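Local coordinates for protein D-psicose 3-epimerase (Agrobacterium tumefaciens, PDB 2HK0) that probably interconverts D-psicose and D-fructose by epimerisation at C3, a reaction in which a bound metal plays a pivotal part, at residues Ala127-Trp132 and Phe175-Leu180; Ile169-Arg174 and Val198-Asp203; His227-Glu232 and Ile262-Val267; Arg236-Gly241 and Arg297-Phe302. One frame throughout, in Å; residues are numbered along the deposited sequence.

Interaction 1. Residues Ala127-Trp132 and Phe175-Leu180; sequences ALHSYW and FENHVL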
loop_
_atom_site.group_PDB
_atom_site.type_symbol
_atom_site.label_atom_id
_atom_site.label_comp_id
_atom_site.label_asym_id
_atom_site.label_seq_id
_atom_site.Cartn_x
_atom_site.Cartn_y
_atom_site.Cartn_z
ATOM N N ALA A 127 -6.074 2.020 28.698
ATOM C CA ALA A 127 -7.529 1.882 28.713
ATOM C C ALA A 127 -8.062 2.396 30.052
ATOM O O ALA A 127 -8.703 1.652 30.799
ATOM C CB ALA A 127 -7.892 0.416 28.504
ATOM N N LEU A 128 -7.798 3.676 30.335
ATOM C CA LEU A 128 -8.178 4.307 31.597
ATOM C C LEU A 128 -9.664 4.261 31.891
ATOM O O LEU A 128 -10.079 4.301 33.055
ATOM C CB LEU A 128 -7.709 5.766 31.630
ATOM C CG LEU A 128 -6.294 6.093 31.139
ATOM C CD1 LEU A 128 -5.867 7.476 31.664
ATOM C CD2 LEU A 128 -5.320 5.031 31.616
ATOM N N HIS A 129 -10.454 4.172 30.832
ATOM C CA HIS A 129 -11.907 4.131 30.921
ATOM C C HIS A 129 -12.442 2.736 31.191
ATOM O O HIS A 129 -13.649 2.545 31.330
ATOM C CB HIS A 129 -12.486 4.567 29.586
ATOM C CG HIS A 129 -12.097 3.660 28.457
ATOM N ND1 HIS A 129 -10.785 3.492 28.061
ATOM C CD2 HIS A 129 -12.837 2.842 27.668
ATOM C CE1 HIS A 129 -10.737 2.609 27.078
ATOM N NE2 HIS A 129 -11.967 2.200 26.822
ATOM N N SER A 130 -11.552 1.758 31.252
ATOM C CA SER A 130 -11.991 0.384 31.388
ATOM C C SER A 130 -11.012 -0.402 32.248
ATOM O O SER A 130 -10.480 0.109 33.231
ATOM C CB SER A 130 -12.070 -0.203 29.971
ATOM O OG SER A 130 -12.510 -1.541 29.935
ATOM N N TYR A 131 -10.792 -1.656 31.880
ATOM C CA TYR A 131 -9.855 -2.499 32.590
ATOM C C TYR A 131 -9.498 -3.679 31.704
ATOM O O TYR A 131 -10.020 -3.827 30.594
ATOM C CB TYR A 131 -10.456 -3.017 33.893
ATOM C CG TYR A 131 -11.586 -4.002 33.698
ATOM C CD1 TYR A 131 -12.876 -3.564 33.419
ATOM C CD2 TYR A 131 -11.360 -5.378 33.801
ATOM C CE1 TYR A 131 -13.926 -4.475 33.252
ATOM C CE2 TYR A 131 -12.398 -6.295 33.634
ATOM C CZ TYR A 131 -13.677 -5.839 33.363
ATOM O OH TYR A 131 -14.706 -6.743 33.221
ATOM N N TRP A 132 -8.589 -4.501 32.209
ATOM C CA TRP A 132 -8.141 -5.705 31.534
ATOM C C TRP A 132 -8.086 -6.798 32.608
ATOM O O TRP A 132 -7.730 -6.522 33.753
ATOM C CB TRP A 132 -6.750 -5.503 30.954
ATOM C CG TRP A 132 -6.192 -6.771 30.466
ATOM C CD1 TRP A 132 -6.380 -7.331 29.239
ATOM C CD2 TRP A 132 -5.399 -7.693 31.216
ATOM N NE1 TRP A 132 -5.753 -8.552 29.176
ATOM C CE2 TRP A 132 -5.142 -8.798 30.378
ATOM C CE3 TRP A 132 -4.880 -7.692 32.518
ATOM C CZ2 TRP A 132 -4.384 -9.898 30.797
ATOM C CZ3 TRP A 132 -4.124 -8.786 32.939
ATOM C CH2 TRP A 132 -3.883 -9.875 32.077
ATOM N N PHE A 175 -11.041 -7.306 20.363
ATOM C CA PHE A 175 -10.709 -8.405 21.273
ATOM C C PHE A 175 -10.295 -7.951 22.678
ATOM O O PHE A 175 -10.312 -8.753 23.609
ATOM C CB PHE A 175 -9.592 -9.262 20.661
ATOM C CG PHE A 175 -9.956 -9.864 19.328
ATOM C CD1 PHE A 175 -10.775 -10.989 19.257
ATOM C CD2 PHE A 175 -9.489 -9.295 18.144
ATOM C CE1 PHE A 175 -11.124 -11.548 18.013
ATOM C CE2 PHE A 175 -9.827 -9.837 16.908
ATOM C CZ PHE A 175 -10.647 -10.969 16.834
ATOM N N GLU A 176 -9.959 -6.669 22.832
ATOM C CA GLU A 176 -9.487 -6.149 24.115
ATOM C C GLU A 176 -10.398 -5.106 24.765
ATOM O O GLU A 176 -10.269 -4.818 25.951
ATOM C CB GLU A 176 -8.052 -5.595 23.935
ATOM C CG GLU A 176 -7.089 -6.672 23.417
ATOM C CD GLU A 176 -5.662 -6.186 23.189
ATOM O OE1 GLU A 176 -5.069 -5.609 24.117
ATOM O OE2 GLU A 176 -5.130 -6.389 22.076
ATOM N N ASN A 177 -11.304 -4.513 24.001
ATOM C CA ASN A 177 -12.236 -3.551 24.585
ATOM C C ASN A 177 -13.474 -3.523 23.710
ATOM O O ASN A 177 -13.403 -3.782 22.501
ATOM C CB ASN A 177 -11.626 -2.147 24.705
ATOM C CG ASN A 177 -12.483 -1.208 25.562
ATOM O OD1 ASN A 177 -13.256 -0.414 25.046
ATOM N ND2 ASN A 177 -12.347 -1.317 26.886
ATOM N N HIS A 178 -14.612 -3.220 24.326
ATOM C CA HIS A 178 -15.872 -3.208 23.605
ATOM C C HIS A 178 -16.517 -1.847 23.573
ATOM O O HIS A 178 -17.623 -1.715 23.055
ATOM C CB HIS A 178 -16.840 -4.163 24.277
ATOM C CG HIS A 178 -17.051 -3.853 25.724
ATOM N ND1 HIS A 178 -16.085 -4.087 26.677
ATOM C CD2 HIS A 178 -18.096 -3.290 26.376
ATOM C CE1 HIS A 178 -16.524 -3.683 27.857
ATOM N NE2 HIS A 178 -17.744 -3.197 27.702
ATOM N N VAL A 179 -15.840 -0.844 24.130
ATOM C CA VAL A 179 -16.398 0.506 24.184
ATOM C C VAL A 179 -15.806 1.498 23.171
ATOM O O VAL A 179 -16.544 2.152 22.445
ATOM C CB VAL A 179 -16.254 1.070 25.620
ATOM C CG1 VAL A 179 -16.815 2.492 25.700
ATOM C CG2 VAL A 179 -16.985 0.139 26.594
ATOM N N LEU A 180 -14.481 1.609 23.137
ATOM C CA LEU A 180 -13.800 2.517 22.196
ATOM C C LEU A 180 -12.884 1.666 21.290
ATOM O O LEU A 180 -11.833 1.182 21.729
ATOM C CB LEU A 180 -12.981 3.561 22.974
ATOM C CG LEU A 180 -13.720 4.313 24.103
ATOM C CD1 LEU A 180 -12.754 5.241 24.852
ATOM C CD2 LEU A 180 -14.865 5.142 23.520
HETATM O O HOH W 1 -10.014 -3.020 27.765
#
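The backbones of Ala127-Trp132 and Phe175-Leu180 come nearest at Ser130 and Asn177, whose CA atoms lie 7.9 Å apart, so side chains and water do the joining. Both segments are loops that follow neighbouring strands of the TIM barrel, 123-126 and 166-170, and the first opens with a type I turn from Ala127 to Ser130. Within the second, Asn177 forms an Asx turn: its OD1 accepts from Val179 N at 2.8 Å, arriving from above the carbonyl plane, and from Leu180 N almost in line with the C=O bond. His129 adds a weak third bond to the same oxygen, NE2 to Asn177 OD1 at 3.4 Å; here the oxygen lies at the edge of the imidazole, with ring and amide planes turned 64° apart. CG of His129 sits between backbone N and carbonyl carbon (chi1 62°), which tucks the ring over its neighbour Ser130 CB. The opposite face receives Leu180 CD1 in a CH-pi contact, 3.7 Å from the ring centroid. Water 1 ties the other end of the amide, accepting from Asn177 ND2 at 3.0 Å while donating to Glu176 O and, across the contact, to Tyr131 O at 2.9 Å.

Interaction 2. Residues Ile169-Arg174 and Val198-Asp203; sequences IEVLNR and VKVMLD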
loop_
_atom_site.group_PDB
_atom_site.type_symbol
_atom_site.label_atom_id
_atom_site.label_comp_id
_atom_site.label_asym_id
_atom_site.label_seq_id
_atom_site.Cartn_x
_atom_site.Cartn_y
_atom_site.Cartn_z
ATOM N N ILE A 169 -6.698 8.414 26.649
ATOM C CA ILE A 169 -7.606 7.277 26.499
ATOM C C ILE A 169 -7.273 6.467 25.259
ATOM O O ILE A 169 -7.461 6.935 24.133
ATOM C CB ILE A 169 -9.062 7.773 26.390
ATOM C CG1 ILE A 169 -9.329 8.799 27.502
ATOM C CG2 ILE A 169 -10.041 6.591 26.466
ATOM C CD1 ILE A 169 -9.108 8.273 28.914
ATOM N N GLU A 170 -6.811 5.237 25.469
ATOM C CA GLU A 170 -6.406 4.397 24.343
ATOM C C GLU A 170 -7.546 3.676 23.654
ATOM O O GLU A 170 -8.383 3.050 24.303
ATOM C CB GLU A 170 -5.347 3.378 24.794
ATOM C CG GLU A 170 -4.735 2.546 23.657
ATOM C CD GLU A 170 -3.571 1.662 24.126
ATOM O OE1 GLU A 170 -3.526 1.320 25.329
ATOM O OE2 GLU A 170 -2.710 1.298 23.292
ATOM N N VAL A 171 -7.569 3.782 22.327
ATOM C CA VAL A 171 -8.581 3.132 21.494
ATOM C C VAL A 171 -8.009 1.741 21.222
ATOM O O VAL A 171 -6.877 1.622 20.759
ATOM C CB VAL A 171 -8.783 3.927 20.172
ATOM C CG1 VAL A 171 -9.722 3.181 19.225
ATOM C CG2 VAL A 171 -9.367 5.310 20.497
ATOM N N LEU A 172 -8.778 0.700 21.529
ATOM C CA LEU A 172 -8.307 -0.687 21.358
ATOM C C LEU A 172 -9.120 -1.531 20.375
ATOM O O LEU A 172 -10.242 -1.176 20.018
ATOM C CB LEU A 172 -8.315 -1.394 22.714
ATOM C CG LEU A 172 -7.454 -0.803 23.824
ATOM C CD1 LEU A 172 -7.814 -1.483 25.154
ATOM C CD2 LEU A 172 -5.988 -1.005 23.497
ATOM N N ASN A 173 -8.559 -2.664 19.952
ATOM C CA ASN A 173 -9.263 -3.541 19.018
ATOM C C ASN A 173 -10.375 -4.321 19.729
ATOM O O ASN A 173 -10.351 -4.482 20.945
ATOM C CB ASN A 173 -8.278 -4.500 18.343
ATOM C CG ASN A 173 -7.772 -5.579 19.284
ATOM O OD1 ASN A 173 -8.519 -6.492 19.667
ATOM N ND2 ASN A 173 -6.505 -5.480 19.664
ATOM N N ARG A 174 -11.341 -4.804 18.959
ATOM C CA ARG A 174 -12.491 -5.530 19.491
ATOM C C ARG A 174 -12.192 -6.659 20.490
ATOM O O ARG A 174 -13.014 -6.956 21.352
ATOM C CB ARG A 174 -13.300 -6.114 18.331
ATOM C CG ARG A 174 -12.560 -7.207 17.575
ATOM C CD ARG A 174 -13.317 -7.566 16.295
ATOM N NE ARG A 174 -13.428 -6.397 15.419
ATOM C CZ ARG A 174 -14.255 -6.323 14.391
ATOM N NH1 ARG A 174 -15.040 -7.356 14.104
ATOM N NH2 ARG A 174 -14.317 -5.212 13.674
ATOM N N VAL A 198 -7.728 15.635 29.055
ATOM C CA VAL A 198 -8.095 14.264 28.709
ATOM C C VAL A 198 -8.000 14.246 27.187
ATOM O O VAL A 198 -8.632 15.054 26.499
ATOM C CB VAL A 198 -9.511 13.890 29.194
ATOM C CG1 VAL A 198 -9.870 12.484 28.722
ATOM C CG2 VAL A 198 -9.556 13.935 30.744
ATOM N N LYS A 199 -7.189 13.320 26.680
ATOM C CA LYS A 199 -6.891 13.207 25.261
ATOM C C LYS A 199 -7.134 11.807 24.703
ATOM O O LYS A 199 -7.299 10.833 25.451
ATOM C CB LYS A 199 -5.409 13.552 25.044
ATOM C CG LYS A 199 -4.967 14.899 25.616
ATOM C CD LYS A 199 -5.564 16.042 24.815
ATOM C CE LYS A 199 -5.390 17.391 25.520
ATOM N NZ LYS A 199 -3.974 17.643 25.870
ATOM N N VAL A 200 -7.126 11.711 23.378
ATOM C CA VAL A 200 -7.312 10.434 22.716
ATOM C C VAL A 200 -5.937 9.839 22.466
ATOM O O VAL A 200 -4.969 10.569 22.231
ATOM C CB VAL A 200 -8.036 10.587 21.353
ATOM C CG1 VAL A 200 -8.093 9.244 20.637
ATOM C CG2 VAL A 200 -9.465 11.092 21.578
HETATM N N MSE A 201 -5.856 8.514 22.514
HETATM C CA MSE A 201 -4.594 7.815 22.269
HETATM C C MSE A 201 -4.804 6.716 21.234
HETATM O O MSE A 201 -5.725 5.899 21.364
HETATM C CB MSE A 201 -4.092 7.212 23.572
HETATM C CG MSE A 201 -2.897 6.353 23.423
HETATM SE SE MSE A 201 -2.357 5.667 25.148
HETATM C CE MSE A 201 -1.141 4.276 24.507
ATOM N N LEU A 202 -3.962 6.697 20.203
ATOM C CA LEU A 202 -4.069 5.690 19.142
ATOM C C LEU A 202 -2.844 4.774 19.123
ATOM O O LEU A 202 -1.748 5.166 19.528
ATOM C CB LEU A 202 -4.235 6.369 17.772
ATOM C CG LEU A 202 -5.463 7.280 17.653
ATOM C CD1 LEU A 202 -5.529 7.908 16.249
ATOM C CD2 LEU A 202 -6.726 6.464 17.951
ATOM N N ASP A 203 -3.033 3.569 18.599
ATOM C CA ASP A 203 -1.978 2.556 18.572
ATOM C C ASP A 203 -2.061 1.834 17.211
ATOM O O ASP A 203 -3.110 1.286 16.868
ATOM C CB ASP A 203 -2.252 1.611 19.742
ATOM C CG ASP A 203 -1.235 0.506 19.875
ATOM O OD1 ASP A 203 -0.754 0.001 18.838
ATOM O OD2 ASP A 203 -0.948 0.119 21.028
HETATM O O HOH W 2 -5.907 2.854 18.300
#
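Glu170 and Met201 pair in the parallel sheet of the TIM barrel, where a beta-alpha-beta unit runs from strand 166-170 through helix 183-193 to strand 198-203. Ile169 is the hub of the ladder: its N donates to Lys199 O at 2.8 Å, and its O accepts from Met201 N. Val171 N then closes on Met201 O at 3.0 Å, just beyond the bridges. On the helix-facing side Ile169 CG1 meets Val198 CG1, and Val171 CG2 is 3.8 Å from Leu202 CD2, the two side chains lying side by side and pointing the same way. The other face belongs to the barrel interior. There Met201, present as selenomethionine, is fully extended, with CG anti to the backbone N (chi1 174°). Its SE lies 3.8 Å from Glu170 CB and its CE comes up against the carboxylate, 3.6 Å from Glu170 OE2. Glu170, also extended, reaches into the barrel and crosses Asp203 obliquely; the carboxylates are nearly coplanar (17°), with Glu170 OE2 only 3.1 Å from Asp203 OD2. The second oxygen of Asp203, OD1, caps helix 204-210 by accepting from Phe205 N, which helps set the rotation of the carboxylate, while water 2 bridges Val171 O and Asp203 N. The facing carboxylate oxygens are both acceptors with no bond between them, consistent with ligands gathered for a cation, as this enzyme's metal-dependent chemistry would need.

Interaction 3. Residues His227-Glu232 and Ile262-Val267; sequences HFHTGE and IMEPFV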
loop_
_atom_site.group_PDB
_atom_site.type_symbol
_atom_site.label_atom_id
_atom_site.label_comp_id
_atom_site.label_asym_id
_atom_site.label_seq_id
_atom_site.Cartn_x
_atom_site.Cartn_y
_atom_site.Cartn_z
ATOM N N HIS A 227 -1.240 10.968 22.716
ATOM C CA HIS A 227 -0.207 9.937 22.846
ATOM C C HIS A 227 -0.372 8.958 21.670
ATOM O O HIS A 227 -1.472 8.805 21.131
ATOM C CB HIS A 227 -0.379 9.221 24.192
ATOM C CG HIS A 227 0.875 8.595 24.717
ATOM N ND1 HIS A 227 2.101 9.228 24.671
ATOM C CD2 HIS A 227 1.087 7.406 25.332
ATOM C CE1 HIS A 227 3.014 8.456 25.233
ATOM N NE2 HIS A 227 2.426 7.343 25.644
ATOM N N PHE A 228 0.712 8.298 21.272
ATOM C CA PHE A 228 0.687 7.405 20.111
ATOM C C PHE A 228 1.608 6.199 20.307
ATOM O O PHE A 228 2.761 6.343 20.726
ATOM C CB PHE A 228 1.147 8.208 18.881
ATOM C CG PHE A 228 0.833 7.566 17.545
ATOM C CD1 PHE A 228 -0.478 7.408 17.120
ATOM C CD2 PHE A 228 1.864 7.210 16.673
ATOM C CE1 PHE A 228 -0.769 6.911 15.840
ATOM C CE2 PHE A 228 1.593 6.709 15.388
ATOM C CZ PHE A 228 0.277 6.560 14.970
ATOM N N HIS A 229 1.097 5.015 19.987
ATOM C CA HIS A 229 1.871 3.783 20.106
ATOM C C HIS A 229 2.109 3.183 18.722
ATOM O O HIS A 229 1.223 3.229 17.856
ATOM C CB HIS A 229 1.117 2.758 20.969
ATOM C CG HIS A 229 1.345 2.920 22.439
ATOM N ND1 HIS A 229 0.875 2.017 23.368
ATOM C CD2 HIS A 229 2.052 3.840 23.133
ATOM C CE1 HIS A 229 1.291 2.368 24.570
ATOM N NE2 HIS A 229 2.010 3.472 24.455
ATOM N N THR A 230 3.285 2.591 18.524
ATOM C CA THR A 230 3.617 1.992 17.238
ATOM C C THR A 230 4.106 0.548 17.323
ATOM O O THR A 230 4.671 0.116 18.333
ATOM C CB THR A 230 4.700 2.784 16.528
ATOM O OG1 THR A 230 5.812 2.932 17.417
ATOM C CG2 THR A 230 4.171 4.160 16.113
ATOM N N GLY A 231 3.899 -0.172 16.226
ATOM C CA GLY A 231 4.309 -1.561 16.117
ATOM C C GLY A 231 3.744 -2.082 14.811
ATOM O O GLY A 231 2.820 -1.479 14.257
ATOM N N GLU A 232 4.286 -3.181 14.299
ATOM C CA GLU A 232 3.769 -3.734 13.061
ATOM C C GLU A 232 2.481 -4.469 13.435
ATOM O O GLU A 232 2.139 -4.559 14.619
ATOM C CB GLU A 232 4.798 -4.674 12.418
ATOM C CG GLU A 232 6.083 -3.968 11.913
ATOM C CD GLU A 232 5.837 -2.991 10.743
ATOM O OE1 GLU A 232 4.756 -3.078 10.112
ATOM O OE2 GLU A 232 6.734 -2.152 10.441
ATOM N N ILE A 262 5.690 6.113 21.001
ATOM C CA ILE A 262 6.312 5.012 21.727
ATOM C C ILE A 262 6.149 3.703 20.982
ATOM O O ILE A 262 5.012 3.276 20.703
ATOM C CB ILE A 262 5.650 4.794 23.112
ATOM C CG1 ILE A 262 5.442 6.136 23.828
ATOM C CG2 ILE A 262 6.512 3.813 23.953
ATOM C CD1 ILE A 262 6.725 6.900 24.110
HETATM N N MSE A 263 7.256 3.051 20.647
HETATM C CA MSE A 263 7.122 1.747 19.990
HETATM C C MSE A 263 6.856 0.749 21.126
HETATM O O MSE A 263 7.507 0.787 22.169
HETATM C CB MSE A 263 8.378 1.369 19.201
HETATM C CG MSE A 263 9.672 1.349 19.987
HETATM SE SE MSE A 263 11.135 0.926 18.745
HETATM C CE MSE A 263 11.151 2.534 17.662
ATOM N N GLU A 264 5.884 -0.129 20.918
ATOM C CA GLU A 264 5.475 -1.100 21.921
ATOM C C GLU A 264 5.594 -2.499 21.318
ATOM O O GLU A 264 4.606 -3.198 21.124
ATOM C CB GLU A 264 4.025 -0.788 22.303
ATOM C CG GLU A 264 3.409 -1.648 23.382
ATOM C CD GLU A 264 1.956 -1.255 23.636
ATOM O OE1 GLU A 264 1.211 -1.094 22.649
ATOM O OE2 GLU A 264 1.564 -1.106 24.812
ATOM N N PRO A 265 6.823 -2.926 21.017
ATOM C CA PRO A 265 6.970 -4.256 20.429
ATOM C C PRO A 265 6.939 -5.413 21.425
ATOM O O PRO A 265 7.459 -5.325 22.532
ATOM C CB PRO A 265 8.294 -4.148 19.672
ATOM C CG PRO A 265 9.103 -3.200 20.543
ATOM C CD PRO A 265 8.115 -2.211 21.114
ATOM N N PHE A 266 6.305 -6.498 21.012
ATOM C CA PHE A 266 6.210 -7.701 21.833
ATOM C C PHE A 266 6.527 -8.847 20.867
ATOM O O PHE A 266 5.670 -9.273 20.083
ATOM C CB PHE A 266 4.795 -7.846 22.408
ATOM C CG PHE A 266 4.451 -6.829 23.487
ATOM C CD1 PHE A 266 5.041 -6.902 24.750
ATOM C CD2 PHE A 266 3.501 -5.829 23.248
ATOM C CE1 PHE A 266 4.687 -5.993 25.771
ATOM C CE2 PHE A 266 3.138 -4.921 24.246
ATOM C CZ PHE A 266 3.735 -5.000 25.519
ATOM N N VAL A 267 7.764 -9.333 20.927
ATOM C CA VAL A 267 8.218 -10.375 20.031
ATOM C C VAL A 267 8.747 -11.644 20.735
ATOM O O VAL A 267 9.194 -12.577 20.068
ATOM C CB VAL A 267 9.326 -9.815 19.090
ATOM C CG1 VAL A 267 8.778 -8.619 18.264
ATOM C CG2 VAL A 267 10.530 -9.375 19.911
#
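His229 and Glu264 meet on the inner side of the barrel, where strands 225-230 and 260-263 run parallel. From the His229 backbone, CA lies 3.2 Å from Ile262 O in a CA-H...O contact, and CB passes the same carbonyl. With CG anti to the carbonyl carbon (chi1 -85°), the imidazole then stands beside Ile262, both side chains pointing the same way, and CD2 rests 3.7 Å from Ile262 CB. ND1 turns to the acid instead: it makes a weak, bent bond to Glu264 OE1 at 3.2 Å and 124°, while CE1 lies beside Glu264 OE2 at 3.5 Å. The carboxylate, carried on an extended chain, is turned 72° from the ring. At the tip, NE2 bonds to OE2 of Glu54, on strand 52-56 across the barrel, and this stronger bond steadies the ring. The other oxygen of Glu54 takes His227 NE2, whose neighbouring CE1 packs on Ile262 CG1 at 3.6 Å.

Backbone bonds keep the strands in register: Ile262 N to Phe228 O, Thr230 N to Ile262 O at 2.9 Å, and, as the second strand ends, Glu264 N to Thr230 O at 2.9 Å. On the outward face Thr230 OG1 rests against Met263 CA at 3.1 Å. A histidine and a glutamate at the C-terminal ends of adjoining strands, with Asp203 beside them, are consistent with the metal site expected of a xylose isomerase-like TIM barrel.

Interaction 4. Residues Arg236-Gly241 and Arg297-Phe302; sequences RVPGKG and RNALAF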
loop_
_atom_site.group_PDB
_atom_site.type_symbol
_atom_site.label_atom_id
_atom_site.label_comp_id
_atom_site.label_asym_id
_atom_site.label_seq_id
_atom_site.Cartn_x
_atom_site.Cartn_y
_atom_site.Cartn_z
ATOM N N ARG A 236 5.949 -6.533 15.769
ATOM C CA ARG A 236 7.397 -6.439 15.633
ATOM C C ARG A 236 7.712 -4.939 15.684
ATOM O O ARG A 236 6.803 -4.106 15.610
ATOM C CB ARG A 236 7.852 -7.013 14.293
ATOM C CG ARG A 236 7.768 -8.546 14.210
ATOM C CD ARG A 236 8.062 -8.984 12.784
ATOM N NE ARG A 236 6.957 -8.571 11.939
ATOM C CZ ARG A 236 7.012 -8.458 10.618
ATOM N NH1 ARG A 236 8.144 -8.729 9.966
ATOM N NH2 ARG A 236 5.925 -8.079 9.956
ATOM N N VAL A 237 8.987 -4.596 15.808
ATOM C CA VAL A 237 9.372 -3.201 15.869
ATOM C C VAL A 237 9.057 -2.515 14.548
ATOM O O VAL A 237 9.073 -3.132 13.484
ATOM C CB VAL A 237 10.875 -3.038 16.170
ATOM C CG1 VAL A 237 11.240 -3.789 17.452
ATOM C CG2 VAL A 237 11.690 -3.544 15.007
ATOM N N PRO A 238 8.738 -1.220 14.610
ATOM C CA PRO A 238 8.414 -0.443 13.415
ATOM C C PRO A 238 9.508 -0.533 12.349
ATOM O O PRO A 238 10.698 -0.412 12.646
ATOM C CB PRO A 238 8.258 0.966 13.962
ATOM C CG PRO A 238 7.685 0.714 15.354
ATOM C CD PRO A 238 8.578 -0.414 15.834
ATOM N N GLY A 239 9.094 -0.752 11.108
ATOM C CA GLY A 239 10.046 -0.854 10.019
ATOM C C GLY A 239 10.267 -2.282 9.540
ATOM O O GLY A 239 10.797 -2.492 8.437
ATOM N N LYS A 240 9.881 -3.266 10.354
ATOM C CA LYS A 240 10.051 -4.672 9.978
ATOM C C LYS A 240 8.902 -5.141 9.075
ATOM O O LYS A 240 9.004 -6.184 8.411
ATOM C CB LYS A 240 10.045 -5.563 11.227
ATOM C CG LYS A 240 11.207 -5.362 12.204
ATOM C CD LYS A 240 12.456 -6.084 11.711
ATOM C CE LYS A 240 13.498 -6.232 12.826
ATOM N NZ LYS A 240 14.695 -6.943 12.291
ATOM N N GLY A 241 7.813 -4.369 9.045
ATOM C CA GLY A 241 6.658 -4.805 8.288
ATOM C C GLY A 241 5.986 -3.903 7.280
ATOM O O GLY A 241 6.559 -2.929 6.807
ATOM N N ARG A 297 17.197 -0.006 18.062
ATOM C CA ARG A 297 17.965 1.127 17.558
ATOM C C ARG A 297 17.631 1.421 16.087
ATOM O O ARG A 297 17.504 2.592 15.689
ATOM C CB ARG A 297 19.461 0.828 17.719
ATOM C CG ARG A 297 20.355 2.026 17.921
ATOM C CD ARG A 297 21.545 1.602 18.797
ATOM N NE ARG A 297 21.985 0.260 18.438
ATOM C CZ ARG A 297 22.662 -0.568 19.231
ATOM N NH1 ARG A 297 23.011 -0.209 20.461
ATOM N NH2 ARG A 297 22.955 -1.787 18.798
ATOM N N ASN A 298 17.471 0.373 15.279
ATOM C CA ASN A 298 17.163 0.598 13.868
ATOM C C ASN A 298 15.720 1.094 13.703
ATOM O O ASN A 298 15.446 1.944 12.849
ATOM C CB ASN A 298 17.403 -0.683 13.033
ATOM C CG ASN A 298 18.888 -1.072 12.966
ATOM O OD1 ASN A 298 19.765 -0.207 13.036
ATOM N ND2 ASN A 298 19.168 -2.366 12.826
ATOM N N ALA A 299 14.803 0.571 14.519
ATOM C CA ALA A 299 13.407 0.995 14.435
ATOM C C ALA A 299 13.297 2.465 14.832
ATOM O O ALA A 299 12.480 3.198 14.270
ATOM C CB ALA A 299 12.515 0.134 15.333
ATOM N N LEU A 300 14.134 2.887 15.781
ATOM C CA LEU A 300 14.172 4.274 16.259
ATOM C C LEU A 300 14.573 5.186 15.110
ATOM O O LEU A 300 13.916 6.198 14.848
ATOM C CB LEU A 300 15.219 4.451 17.375
ATOM C CG LEU A 300 15.006 5.442 18.531
ATOM C CD1 LEU A 300 16.378 5.843 19.126
ATOM C CD2 LEU A 300 14.196 6.657 18.111
ATOM N N ALA A 301 15.684 4.844 14.452
ATOM C CA ALA A 301 16.179 5.631 13.311
ATOM C C ALA A 301 15.134 5.666 12.191
ATOM O O ALA A 301 14.884 6.710 11.585
ATOM C CB ALA A 301 17.503 5.025 12.778
ATOM N N PHE A 302 14.538 4.511 11.918
ATOM C CA PHE A 302 13.501 4.388 10.896
ATOM C C PHE A 302 12.352 5.329 11.265
ATOM O O PHE A 302 11.861 6.095 10.438
ATOM C CB PHE A 302 12.998 2.929 10.859
ATOM C CG PHE A 302 11.802 2.703 9.970
ATOM C CD1 PHE A 302 11.962 2.341 8.633
ATOM C CD2 PHE A 302 10.512 2.851 10.470
ATOM C CE1 PHE A 302 10.848 2.128 7.812
ATOM C CE2 PHE A 302 9.400 2.645 9.667
ATOM C CZ PHE A 302 9.566 2.280 8.331
#
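The Phe302 ring carries Gly239 squarely on one face: the CA of Gly239 stands 3.5 Å from the ring centroid, 10° off the ring normal, in a CH-pi contact. The same ring makes an edge-to-face pair with Trp245, and Val306 of the third subunit packs on it as well. Because Phe302 CG is anti to the backbone N (chi1 173°), the ring swings out from helix 289-307 toward the loop. Pro238 O approaches the ring obliquely, 3.9 Å from Phe302 CD2. The piece of loop that lies against the helix is a type II turn from Val237 to Lys240, closed by Lys240 N to Val237 O at 3.2 Å, with Pro238 and Gly239 at its two central positions. Gly239 has the positive phi (105°) usual at the third place of such a turn, and lacking a side chain it lets the ring come down directly on its CA. In TIM-barrel terms, the segment following strand 225-230 is laid on the C-terminal helix. One turn before Phe302, Ala299 CB packs against both Val237 CB (3.7 Å) and Pro238 CD (4.0 Å). Pro238 O comes within 3.3 Å of Ala299 CB; this buried carbonyl has no hydrogen-bonding partner in the model, though a CA-H...O contact reaches it from Ala299 CA at 3.5 Å.

How the interactions relate
Interactions 2 and 3 lie at the C-terminal ends of the barrel strands, interaction 1 in loops just beyond them, and interaction 4 farther out against the last helix. Interactions 1 and 2, centres 9 Å apart, share the chain after strand 166-170: Leu180 O is 3.1 Å from Leu172 N, a backbone hydrogen bond, and Leu180 CD1 packs on Ile169. Interactions 2 and 3, centres 13 Å apart, are joined in the sheet by Leu202 O and His229 N, and bring Asp203 OD2 within 3.0 Å of Glu264 OE1. Glu170, Asp203, His229 and Glu264 thus converge on one probable metal site. Interaction 4 is linked to interaction 3 through Glu232 OE2, which accepts from Gly239 N at 2.8 Å. Interactions 1 and 4 both reach the second subunit.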